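Local coordinates for protein alpha-1,4-endofucoidanase (Mariniflexile fucanivorans, PDB 6DLH) that hydrolyses internal alpha-1,4 linkages of fucoidan as a retaining endo-acting glycoside hydrolase of family 107, its catalytic domain followed by calcium-binding Ig-like domains, at residues Ala307-Asn312 with Val365-Thr370; Lys546-Leu551 with Pro574-Leu579. All coordinates share one frame; numbering follows the deposited sequence.

How the interactions relate
Interaction 1 belongs to the catalytic part of the chain and interaction 2 to an Ig-like domain further along. Their centres are about 48 Å apart and their nearest atoms about 35 Å, so the two do not touch, and they sit on opposite sides of the chain's centre. Both rest on the same kind of pair, the edge of a tryptophan directed at the face of a tyrosine. In 307-312 with 365-370 an indole N-H also bonds to the tyrosine hydroxyl; in 546-551 with 574-579 the contact is purely apolar, and the polar ends of both rings bond elsewhere in their own domain. Each contact lies away from the bound calcium ions.

Interaction 1: Ala307-Asn312 with Val365-Thr370; sequences ALYTYN and VEWTST
Asn312 and Trp367 mark the closest approach of the two helical backbones, and their CA atoms still stand 9.5 Å apart, a gap bridged mainly by the Trp367 indole, with the Tyr309 ring coming to meet it. The indole leads with an edge. The NE1 hydrogen points at Tyr309 OH over 3.0 Å, with an N-H...O angle of 176° and the oxygen in the indole plane. Alongside this bond the same edge lies over one face of the phenol, Trp367 CZ2 coming within 3.7 Å of Tyr309 CE2. The six-membered rings form an edge-to-face pair, planes at 82° and centroids 5.1 Å apart. Tyr309 reaches this place because its CG is anti to the backbone N (chi1 -172°), which carries the ring across to the indole. Helices 307-321 and 361-372 both belong to the catalytic domain built on a parallel sheet, consistent with the beta/alpha barrel of the related GH29 fucosidases; helix 361-372 links the neighbouring parallel strands 341-342 and 377-379. Further along the indole, Trp367 CH2 rests 3.7 Å from Asn312 CB, while the Asn312 amide turns off to bond Met302 O and Phe296 N. With an alanine in place of Trp367, the Tyr309 hydroxyl would probably lose its N-H donor and a gap would open between the helices. The ring of His313 also packs edge-to-face with Trp367.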
# COMPACT_ATOMS: atom_id res chain seq x y z
N ALA A 307 -17.39 -9.32 -27.79
CA ALA A 307 -16.19 -9.80 -28.47
C ALA A 307 -15.03 -9.95 -27.48
O ALA A 307 -14.25 -10.89 -27.59
CB ALA A 307 -15.82 -8.88 -29.61
N LEU A 308 -14.94 -9.03 -26.51
CA LEU A 308 -13.88 -9.08 -25.51
C LEU A 308 -14.00 -10.34 -24.64
O LEU A 308 -12.99 -10.92 -24.24
CB LEU A 308 -13.87 -7.80 -24.66
CG LEU A 308 -13.61 -6.50 -25.41
CD1 LEU A 308 -13.63 -5.32 -24.45
CD2 LEU A 308 -12.29 -6.54 -26.17
N TYR A 309 -15.24 -10.78 -24.39
CA TYR A 309 -15.43 -12.03 -23.65
C TYR A 309 -14.68 -13.16 -24.36
O TYR A 309 -13.95 -13.92 -23.72
CB TYR A 309 -16.92 -12.35 -23.44
CG TYR A 309 -17.11 -13.53 -22.52
CD1 TYR A 309 -16.83 -14.82 -22.93
CD2 TYR A 309 -17.50 -13.34 -21.20
CE1 TYR A 309 -16.94 -15.90 -22.07
CE2 TYR A 309 -17.63 -14.41 -20.32
CZ TYR A 309 -17.35 -15.69 -20.76
OH TYR A 309 -17.45 -16.75 -19.91
N THR A 310 -14.86 -13.27 -25.68
CA THR A 310 -14.23 -14.30 -26.48
C THR A 310 -12.71 -14.14 -26.45
O THR A 310 -12.00 -15.12 -26.23
CB THR A 310 -14.69 -14.22 -27.94
OG1 THR A 310 -16.08 -14.53 -27.96
CG2 THR A 310 -13.92 -15.13 -28.87
N TYR A 311 -12.23 -12.91 -26.70
CA TYR A 311 -10.80 -12.66 -26.80
C TYR A 311 -10.11 -13.03 -25.49
O TYR A 311 -9.05 -13.66 -25.50
CB TYR A 311 -10.50 -11.20 -27.15
CG TYR A 311 -11.09 -10.66 -28.43
CD1 TYR A 311 -11.41 -11.48 -29.49
CD2 TYR A 311 -11.30 -9.29 -28.59
CE1 TYR A 311 -11.96 -10.98 -30.66
CE2 TYR A 311 -11.84 -8.77 -29.75
CZ TYR A 311 -12.16 -9.62 -30.79
OH TYR A 311 -12.70 -9.12 -31.94
N ASN A 312 -10.71 -12.61 -24.37
CA ASN A 312 -10.08 -12.79 -23.07
C ASN A 312 -10.20 -14.24 -22.60
O ASN A 312 -9.28 -14.74 -21.95
CB ASN A 312 -10.57 -11.76 -22.06
CG ASN A 312 -9.97 -10.40 -22.34
OD1 ASN A 312 -8.76 -10.29 -22.54
ND2 ASN A 312 -10.81 -9.37 -22.40
N VAL A 365 -15.10 -19.01 -11.59
CA VAL A 365 -14.49 -20.27 -11.20
C VAL A 365 -13.92 -20.96 -12.44
O VAL A 365 -12.80 -21.49 -12.39
CB VAL A 365 -15.50 -21.16 -10.44
CG1 VAL A 365 -14.93 -22.53 -10.12
CG2 VAL A 365 -15.99 -20.48 -9.16
N GLU A 366 -14.68 -20.95 -13.54
CA GLU A 366 -14.28 -21.61 -14.77
C GLU A 366 -13.04 -20.93 -15.37
O GLU A 366 -12.09 -21.63 -15.73
CB GLU A 366 -15.46 -21.70 -15.75
CG GLU A 366 -15.11 -22.42 -17.06
CD GLU A 366 -14.45 -21.56 -18.13
OE1 GLU A 366 -13.43 -21.98 -18.70
OE2 GLU A 366 -14.97 -20.46 -18.39
N TRP A 367 -13.06 -19.59 -15.49
CA TRP A 367 -11.93 -18.87 -16.06
C TRP A 367 -10.67 -19.19 -15.25
O TRP A 367 -9.63 -19.54 -15.83
CB TRP A 367 -12.15 -17.34 -16.09
CG TRP A 367 -13.05 -16.80 -17.17
CD1 TRP A 367 -14.29 -17.24 -17.53
CD2 TRP A 367 -12.79 -15.64 -17.99
NE1 TRP A 367 -14.81 -16.46 -18.53
CE2 TRP A 367 -13.92 -15.46 -18.82
CE3 TRP A 367 -11.72 -14.74 -18.11
CZ2 TRP A 367 -14.00 -14.42 -19.75
CZ3 TRP A 367 -11.81 -13.72 -19.02
CH2 TRP A 367 -12.93 -13.56 -19.84
N THR A 368 -10.79 -19.08 -13.92
CA THR A 368 -9.64 -19.29 -13.05
C THR A 368 -9.10 -20.70 -13.23
O THR A 368 -7.91 -20.89 -13.46
CB THR A 368 -9.98 -18.93 -11.59
OG1 THR A 368 -10.38 -17.56 -11.54
CG2 THR A 368 -8.80 -19.11 -10.65
N SER A 369 -10.00 -21.70 -13.15
CA SER A 369 -9.58 -23.09 -13.17
C SER A 369 -9.08 -23.48 -14.56
O SER A 369 -8.12 -24.24 -14.67
CB SER A 369 -10.66 -24.01 -12.67
OG SER A 369 -11.88 -23.79 -13.37
N THR A 370 -9.74 -22.95 -15.61
CA THR A 370 -9.27 -23.20 -16.96
C THR A 370 -7.86 -22.65 -17.10
O THR A 370 -6.99 -23.30 -17.68
CB THR A 370 -10.22 -22.61 -18.02
OG1 THR A 370 -11.44 -23.34 -18.02
CG2 THR A 370 -9.64 -22.64 -19.41

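Interaction 2: Lys546-Leu551 with Pro574-Leu579; sequences KDYGSL and PDWLVL
In the interior of an Ig-like domain, Tyr548 meets Trp576 and Leu577, all three buried, in segments that lead into strands 550-553 and 578-583 of one antiparallel sheet. The edge of the indole's six-membered ring is directed at a face of the phenol in an offset edge-to-face stack, with centroids 5.7 Å apart and planes at 86°. Trp576 CH2 sits over the rim of the Tyr548 ring rather than its middle, and Trp576 CZ3 lies 3.8 Å from Tyr548 CB, which meets the indole at its edge, near its plane. Strands 550-553 and 578-583 flank strand 586-590, so the pair spans that three-stranded sheet at one end; Tyr548 and Trp576 also touch Ala542 of strand 537-543 in the facing sheet, as in a beta sandwich. Leu577 adds a methyl: CD1 approaches Tyr548 CD2 obliquely at 4.1 Å. Its CB, meanwhile, lies over one face of the neighbouring Trp576 indole. The Trp576 side chain takes the rotamer with CG between the backbone N and the carbonyl carbon (chi1 72°), which swings the six-membered ring over to Tyr548. Both polar ends bond elsewhere, Tyr548 OH to Ala540 O and Trp576 NE1 to Asn601 OD1.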
# COMPACT_ATOMS: atom_id res chain seq x y z
N LYS A 546 -6.11 20.83 13.27
CA LYS A 546 -5.46 20.02 12.25
C LYS A 546 -5.36 18.59 12.77
O LYS A 546 -4.98 18.37 13.92
CB LYS A 546 -4.08 20.59 11.90
CG LYS A 546 -3.39 19.93 10.72
CD LYS A 546 -2.04 20.53 10.38
CE LYS A 546 -1.39 19.88 9.18
NZ LYS A 546 -1.05 18.46 9.43
N ASP A 547 -5.71 17.63 11.91
CA ASP A 547 -5.70 16.23 12.29
C ASP A 547 -4.26 15.79 12.59
O ASP A 547 -3.36 16.03 11.80
CB ASP A 547 -6.37 15.37 11.22
CG ASP A 547 -7.87 15.61 11.15
OD1 ASP A 547 -8.57 15.16 12.08
OD2 ASP A 547 -8.32 16.25 10.18
N TYR A 548 -4.08 15.17 13.76
CA TYR A 548 -2.76 14.75 14.20
C TYR A 548 -2.46 13.37 13.63
O TYR A 548 -3.37 12.58 13.40
CB TYR A 548 -2.68 14.78 15.73
CG TYR A 548 -1.33 14.41 16.30
CD1 TYR A 548 -0.25 15.28 16.21
CD2 TYR A 548 -1.12 13.18 16.90
CE1 TYR A 548 0.99 14.95 16.72
CE2 TYR A 548 0.12 12.83 17.41
CZ TYR A 548 1.18 13.72 17.32
OH TYR A 548 2.41 13.38 17.81
N GLY A 549 -1.18 13.09 13.40
CA GLY A 549 -0.77 11.79 12.89
C GLY A 549 0.58 11.37 13.47
O GLY A 549 1.59 12.01 13.19
N SER A 550 0.56 10.29 14.27
CA SER A 550 1.79 9.69 14.77
C SER A 550 1.58 8.19 14.98
O SER A 550 0.47 7.74 15.24
CB SER A 550 2.26 10.38 16.02
OG SER A 550 3.63 10.10 16.27
N LEU A 551 2.68 7.43 14.89
CA LEU A 551 2.62 5.98 14.97
C LEU A 551 3.38 5.47 16.19
O LEU A 551 4.38 6.05 16.60
CB LEU A 551 3.22 5.40 13.68
CG LEU A 551 2.47 5.74 12.39
CD1 LEU A 551 3.25 5.29 11.17
CD2 LEU A 551 1.08 5.11 12.40
N PRO A 574 -5.41 14.76 28.14
CA PRO A 574 -6.52 15.40 27.42
C PRO A 574 -7.25 14.49 26.43
O PRO A 574 -6.68 13.53 25.92
CB PRO A 574 -5.83 16.52 26.63
CG PRO A 574 -4.59 16.84 27.45
CD PRO A 574 -4.15 15.49 27.98
N ASP A 575 -8.52 14.83 26.16
CA ASP A 575 -9.45 13.95 25.47
C ASP A 575 -9.13 13.84 23.98
O ASP A 575 -9.40 12.80 23.38
CB ASP A 575 -10.91 14.40 25.67
CG ASP A 575 -11.38 14.40 27.11
OD1 ASP A 575 -11.52 13.30 27.69
OD2 ASP A 575 -11.62 15.50 27.65
N TRP A 576 -8.55 14.90 23.40
CA TRP A 576 -8.43 15.05 21.95
C TRP A 576 -7.64 13.92 21.30
O TRP A 576 -7.94 13.54 20.17
CB TRP A 576 -7.87 16.42 21.57
CG TRP A 576 -6.41 16.61 21.87
CD1 TRP A 576 -5.87 17.23 22.95
CD2 TRP A 576 -5.30 16.20 21.05
NE1 TRP A 576 -4.50 17.22 22.88
CE2 TRP A 576 -4.12 16.60 21.72
CE3 TRP A 576 -5.17 15.53 19.82
CZ2 TRP A 576 -2.85 16.35 21.21
CZ3 TRP A 576 -3.92 15.28 19.32
CH2 TRP A 576 -2.77 15.69 20.00
N LEU A 577 -6.63 13.40 22.00
CA LEU A 577 -5.78 12.36 21.43
C LEU A 577 -6.56 11.05 21.33
O LEU A 577 -7.14 10.58 22.31
CB LEU A 577 -4.50 12.22 22.28
CG LEU A 577 -3.42 11.31 21.69
CD1 LEU A 577 -2.81 11.91 20.43
CD2 LEU A 577 -2.33 11.03 22.72
N VAL A 578 -6.57 10.47 20.12
CA VAL A 578 -7.25 9.22 19.85
C VAL A 578 -6.20 8.16 19.55
O VAL A 578 -5.22 8.43 18.87
CB VAL A 578 -8.23 9.39 18.66
CG1 VAL A 578 -8.81 8.06 18.17
CG2 VAL A 578 -9.35 10.38 18.98
N LEU A 579 -6.41 6.95 20.09
CA LEU A 579 -5.57 5.80 19.81
C LEU A 579 -6.41 4.74 19.08
O LEU A 579 -7.53 4.45 19.50
CB LEU A 579 -5.02 5.24 21.12
CG LEU A 579 -4.33 3.88 21.03
CD1 LEU A 579 -2.93 4.01 20.44
CD2 LEU A 579 -4.27 3.20 22.39